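PDB 2YJ5: copper-transporting atpase from Sulfolobus solfataricus, which probably couples ATP hydrolysis to the transport of copper ions across the cell membrane, this fragment being its cytoplasmic catalytic part. Local coordinates for residues A[31-36]-A[202-207]; A[219-224]-A[234-239]. The protein carries 1 engineered substitution. All coordinates share one frame; numbering follows the deposited sequence.

Contact 1 of 2, residues A[31-36]-A[202-207]. Engineered in segment 31-36: Asn34 (natural residue Asp).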
loop_
_atom_site.group_PDB
_atom_site.type_symbol
_atom_site.label_atom_id
_atom_site.label_comp_id
_atom_site.label_asym_id
_atom_site.label_seq_id
_atom_site.Cartn_x
_atom_site.Cartn_y
_atom_site.Cartn_z
ATOM N N ILE A 31 11.414 -3.540 -14.605
ATOM C CA ILE A 31 11.121 -2.927 -13.298
ATOM C C ILE A 31 9.769 -3.376 -12.741
ATOM O O ILE A 31 8.749 -3.306 -13.431
ATOM C CB ILE A 31 11.121 -1.387 -13.356
ATOM C CG1 ILE A 31 12.453 -0.875 -13.895
ATOM C CG2 ILE A 31 10.893 -0.794 -11.977
ATOM C CD1 ILE A 31 12.396 0.571 -14.311
ATOM N N ILE A 32 9.767 -3.828 -11.491
ATOM C CA ILE A 32 8.539 -4.285 -10.853
ATOM C C ILE A 32 8.271 -3.577 -9.529
ATOM O O ILE A 32 9.106 -3.592 -8.624
ATOM C CB ILE A 32 8.586 -5.780 -10.575
ATOM C CG1 ILE A 32 8.905 -6.544 -11.859
ATOM C CG2 ILE A 32 7.262 -6.247 -9.946
ATOM C CD1 ILE A 32 8.849 -8.036 -11.703
ATOM N N PHE A 33 7.106 -2.954 -9.431
ATOM C CA PHE A 33 6.640 -2.339 -8.192
ATOM C C PHE A 33 5.681 -3.255 -7.411
ATOM O O PHE A 33 4.766 -3.849 -7.972
ATOM C CB PHE A 33 5.913 -1.029 -8.490
ATOM C CG PHE A 33 6.806 0.059 -9.002
ATOM C CD1 PHE A 33 7.116 0.142 -10.348
ATOM C CD2 PHE A 33 7.341 0.999 -8.139
ATOM C CE1 PHE A 33 7.954 1.139 -10.821
ATOM C CE2 PHE A 33 8.177 2.009 -8.603
ATOM C CZ PHE A 33 8.484 2.075 -9.949
ATOM N N ASN A 34 5.905 -3.367 -6.112
ATOM C CA ASN A 34 4.869 -3.831 -5.212
ATOM C C ASN A 34 4.015 -2.609 -4.845
ATOM O O ASN A 34 4.514 -1.668 -4.255
ATOM C CB ASN A 34 5.492 -4.474 -3.975
ATOM C CG ASN A 34 4.456 -4.878 -2.940
ATOM O OD1 ASN A 34 3.635 -5.768 -3.183
ATOM N ND2 ASN A 34 4.485 -4.218 -1.775
ATOM N N LYS A 35 2.739 -2.618 -5.222
ATOM C CA LYS A 35 1.892 -1.422 -5.146
ATOM C C LYS A 35 1.894 -0.725 -3.796
ATOM O O LYS A 35 2.299 0.428 -3.688
ATOM C CB LYS A 35 0.442 -1.745 -5.531
ATOM C CG LYS A 35 -0.580 -0.641 -5.156
ATOM C CD LYS A 35 -2.013 -1.033 -5.548
ATOM C CE LYS A 35 -3.036 0.054 -5.217
ATOM N NZ LYS A 35 -3.490 0.064 -3.795
ATOM N N THR A 36 1.424 -1.426 -2.773
ATOM C CA THR A 36 1.166 -0.805 -1.486
ATOM C C THR A 36 2.453 -0.334 -0.815
ATOM O O THR A 36 3.403 -1.100 -0.662
ATOM C CB THR A 36 0.363 -1.757 -0.553
ATOM O OG1 THR A 36 -0.788 -2.265 -1.250
ATOM C CG2 THR A 36 -0.099 -1.025 0.697
ATOM N N LEU A 202 14.801 -5.368 -11.618
ATOM C CA LEU A 202 14.852 -4.554 -10.410
ATOM C C LEU A 202 13.452 -4.502 -9.807
ATOM O O LEU A 202 12.457 -4.324 -10.523
ATOM C CB LEU A 202 15.368 -3.137 -10.680
ATOM C CG LEU A 202 15.681 -2.388 -9.379
ATOM C CD1 LEU A 202 16.730 -1.317 -9.595
ATOM C CD2 LEU A 202 14.428 -1.792 -8.715
ATOM N N MET A 203 13.378 -4.668 -8.494
ATOM C CA MET A 203 12.101 -4.609 -7.814
ATOM C C MET A 203 12.125 -3.684 -6.607
ATOM O O MET A 203 13.112 -3.617 -5.868
ATOM C CB MET A 203 11.632 -5.996 -7.397
ATOM C CG MET A 203 10.211 -5.963 -6.857
ATOM S SD MET A 203 9.579 -7.570 -6.384
ATOM C CE MET A 203 10.255 -7.646 -4.735
ATOM N N ILE A 204 11.019 -2.969 -6.431
ATOM C CA ILE A 204 10.839 -2.023 -5.332
ATOM C C ILE A 204 9.685 -2.499 -4.420
ATOM O O ILE A 204 8.607 -2.841 -4.912
ATOM C CB ILE A 204 10.531 -0.602 -5.900
ATOM C CG1 ILE A 204 11.248 -0.404 -7.248
ATOM C CG2 ILE A 204 10.882 0.499 -4.900
ATOM C CD1 ILE A 204 11.529 1.032 -7.600
ATOM N N GLY A 205 9.924 -2.519 -3.106
ATOM C CA GLY A 205 8.960 -3.009 -2.122
ATOM C C GLY A 205 8.936 -2.248 -0.795
ATOM O O GLY A 205 9.668 -1.269 -0.623
ATOM N N ASP A 206 8.107 -2.692 0.153
ATOM C CA ASP A 206 7.923 -1.958 1.414
ATOM C C ASP A 206 7.647 -2.801 2.681
ATOM O O ASP A 206 8.515 -2.943 3.557
ATOM C CB ASP A 206 6.814 -0.908 1.256
ATOM C CG ASP A 206 6.792 0.092 2.403
ATOM O OD1 ASP A 206 7.882 0.405 2.935
ATOM O OD2 ASP A 206 5.694 0.570 2.773
ATOM N N GLY A 207 6.431 -3.337 2.786
ATOM C CA GLY A 207 5.997 -3.992 4.008
ATOM C C GLY A 207 6.164 -5.502 4.074
ATOM O O GLY A 207 7.190 -6.064 3.673
#
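Ile32 and Ile204 stitch two neighbouring parallel strands at the heart of the haloacid dehalogenase-like phosphorylation domain, whose mixed sheet places strand 30-34 between 201-205 and 154-158. Three well-directed backbone bonds run up the seam. Ile32 N donates to Leu202 O (2.9 Å), Ile204 N to Ile32 O (3.0 Å), and Asn34 N to Ile204 O at an N-H...O angle of 174°. Ile32 O takes its hydrogen bond from Ile204 N and a CA-H...O contact from Met203, whose CG also packs against it at 3.2 Å. The N-H and C=O groups of Ile31 and Phe33 turn the other way, to strand 154-158, so strand 30-34 is bonded along both edges. Ile32 and Met203 share one face of the sheet, Ile31, Leu202, Phe33 and Ile204 the other. On the latter face Ile204 lies alongside Phe33: its CG1, anti to the carbonyl carbon but at a strained chi1 of -32°, sits over a face of the ring, and CD1 reaches the ring carbon CE2 at 3.6 Å. Past the last bridge, Asn34, engineered in place of the natural aspartate, stands at the position of the aspartate that P-type ATPases phosphorylate. With its CG anti to the backbone N (chi1 175°), the amide extends beyond the strand end; OD1 is paired with NZ of the ATP-binding Lys187, though at a doubtfully short modelled separation, and the backbone O of Asn34 takes a bond from Thr38 OG1. Asp206 N is satisfied by Asp210 OD2. Lys35 and Thr36 belong to the ATP site, and Thr36 touches the bound caged ATP. The backbone O of Thr36 lies 3.9 Å from Asp206 CB.

Contact 2 of 2, residues A[219-224]-A[234-239]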
loop_
_atom_site.group_PDB
_atom_site.type_symbol
_atom_site.label_atom_id
_atom_site.label_comp_id
_atom_site.label_asym_id
_atom_site.label_seq_id
_atom_site.Cartn_x
_atom_site.Cartn_y
_atom_site.Cartn_z
ATOM N N VAL A 219 18.364 -6.764 -8.318
ATOM C CA VAL A 219 18.583 -5.624 -7.431
ATOM C C VAL A 219 17.277 -5.254 -6.713
ATOM O O VAL A 219 16.248 -5.071 -7.353
ATOM C CB VAL A 219 19.222 -4.407 -8.173
ATOM C CG1 VAL A 219 18.708 -4.311 -9.576
ATOM C CG2 VAL A 219 18.985 -3.108 -7.418
ATOM N N SER A 220 17.329 -5.163 -5.386
ATOM C CA SER A 220 16.135 -4.953 -4.587
ATOM C C SER A 220 16.235 -3.645 -3.814
ATOM O O SER A 220 17.321 -3.268 -3.364
ATOM C CB SER A 220 15.916 -6.143 -3.633
ATOM O OG SER A 220 17.040 -6.339 -2.778
ATOM N N VAL A 221 15.101 -2.964 -3.655
ATOM C CA VAL A 221 15.066 -1.658 -3.008
ATOM C C VAL A 221 13.911 -1.567 -1.995
ATOM O O VAL A 221 12.753 -1.749 -2.375
ATOM C CB VAL A 221 14.875 -0.548 -4.070
ATOM C CG1 VAL A 221 14.871 0.835 -3.425
ATOM C CG2 VAL A 221 15.936 -0.655 -5.178
ATOM N N ALA A 222 14.229 -1.280 -0.725
ATOM C CA ALA A 222 13.231 -1.102 0.341
ATOM C C ALA A 222 13.054 0.359 0.810
ATOM O O ALA A 222 14.044 1.059 1.072
ATOM C CB ALA A 222 13.575 -1.982 1.528
ATOM N N MET A 223 11.798 0.803 0.939
ATOM C CA MET A 223 11.474 2.154 1.444
ATOM C C MET A 223 11.960 2.476 2.879
ATOM O O MET A 223 12.304 1.577 3.657
ATOM C CB MET A 223 9.963 2.412 1.372
ATOM C CG MET A 223 9.333 2.163 0.007
ATOM S SD MET A 223 9.681 3.433 -1.220
ATOM C CE MET A 223 8.923 4.863 -0.450
ATOM N N GLY A 224 11.948 3.767 3.219
ATOM C CA GLY A 224 12.395 4.256 4.520
ATOM C C GLY A 224 11.502 3.884 5.694
ATOM O O GLY A 224 11.967 3.749 6.832
ATOM N N ALA A 234 17.348 -6.012 1.369
ATOM C CA ALA A 234 17.411 -5.014 0.301
ATOM C C ALA A 234 18.826 -4.505 0.019
ATOM O O ALA A 234 19.562 -4.147 0.938
ATOM C CB ALA A 234 16.489 -3.849 0.620
ATOM N N ASP A 235 19.195 -4.458 -1.256
ATOM C CA ASP A 235 20.490 -3.903 -1.649
ATOM C C ASP A 235 20.541 -2.411 -1.326
ATOM O O ASP A 235 21.599 -1.871 -0.989
ATOM C CB ASP A 235 20.744 -4.132 -3.138
ATOM C CG ASP A 235 20.615 -5.593 -3.527
ATOM O OD1 ASP A 235 21.217 -6.432 -2.837
ATOM O OD2 ASP A 235 19.904 -5.907 -4.504
ATOM N N ILE A 236 19.381 -1.762 -1.405
ATOM C CA ILE A 236 19.296 -0.321 -1.228
ATOM C C ILE A 236 18.161 0.062 -0.282
ATOM O O ILE A 236 17.174 -0.657 -0.161
ATOM C CB ILE A 236 19.067 0.363 -2.583
ATOM C CG1 ILE A 236 20.225 0.060 -3.526
ATOM C CG2 ILE A 236 18.912 1.850 -2.420
ATOM C CD1 ILE A 236 19.978 0.507 -4.945
ATOM N N ILE A 237 18.313 1.188 0.403
ATOM C CA ILE A 237 17.221 1.742 1.183
ATOM C C ILE A 237 16.957 3.204 0.851
ATOM O O ILE A 237 17.826 4.058 1.008
ATOM C CB ILE A 237 17.440 1.602 2.684
ATOM C CG1 ILE A 237 17.038 0.199 3.145
ATOM C CG2 ILE A 237 16.605 2.638 3.425
ATOM C CD1 ILE A 237 18.014 -0.900 2.742
ATOM N N LEU A 238 15.745 3.480 0.386
ATOM C CA LEU A 238 15.316 4.841 0.109
ATOM C C LEU A 238 14.857 5.514 1.401
ATOM O O LEU A 238 13.653 5.647 1.642
ATOM C CB LEU A 238 14.161 4.823 -0.897
ATOM C CG LEU A 238 14.253 5.728 -2.124
ATOM C CD1 LEU A 238 12.933 5.708 -2.886
ATOM C CD2 LEU A 238 14.606 7.136 -1.707
ATOM N N VAL A 239 15.801 5.934 2.239
ATOM C CA VAL A 239 15.418 6.595 3.487
ATOM C C VAL A 239 14.582 7.846 3.231
ATOM O O VAL A 239 13.783 8.249 4.074
ATOM C CB VAL A 239 16.630 6.930 4.417
ATOM C CG1 VAL A 239 17.062 5.695 5.202
ATOM C CG2 VAL A 239 17.800 7.558 3.643
#
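Asp235 reaches back across the seam to Ser220, and Leu238 packs beside Met223 at its other end; these parallel strands continue the Rossmann-like sheet, with 219-223 between 201-205 and 236-238. The Asp235 carboxylate takes the backbone N-H of Ser220 on OD2 (2.8 Å), on the anti side and 31° out of its plane. With CG turned beside Asp235's own N (chi1 -54°), OD2 comes back to the N-H of Ser220. In return Asp235 N donates to Ser220 OG (3.2 Å) and weakly to Ser220 O, which also receives Ile236 N. Without this carboxylate, as with an alanine here, the buried Ser220 N-H would probably lose its acceptor. Farther along, Ala222 N donates to Ile236 O, and Leu238 N to Ala222 O (3.0 Å). Leu238, the most covered residue here, shares a face with Val221, Met223 and Ile236; its CD1 lies 4.3 Å from Met223 SD, and Ile243 of helix 243-250 covers both residues. On the opposite face the methyls of Ala222 and Ala234 meet at 3.6 Å. A side-chain carboxylate thus stands in for a backbone carbonyl just before strand 236-238 begins, so that the pairing with strand 219-223 starts earlier than the strand itself.

Contacts 1 and 2, with centres about 10 Å apart, are separate seams of one sheet, joined by the pairing of strands 201-205 and 219-223. There Gly205 N and Val221 O, and likewise Met203 O and Val221 N, lie 3.0 Å apart, probably hydrogen-bonded. Leu202 packs on Val219 and Val221, while Asp206 OD1 comes within 3.3 Å of Met223 CB, bringing the loop after strand 201-205 against the end of the next strand. Contact 1 contributes Lys35 and Thr36 to the nucleotide site: the side chain of Thr36 is about 4 Å from the caged ATP. Contact 2 stands farther back, the Met223 side chain being about 13 Å from that ligand, and extends the sheet toward strand 14-16.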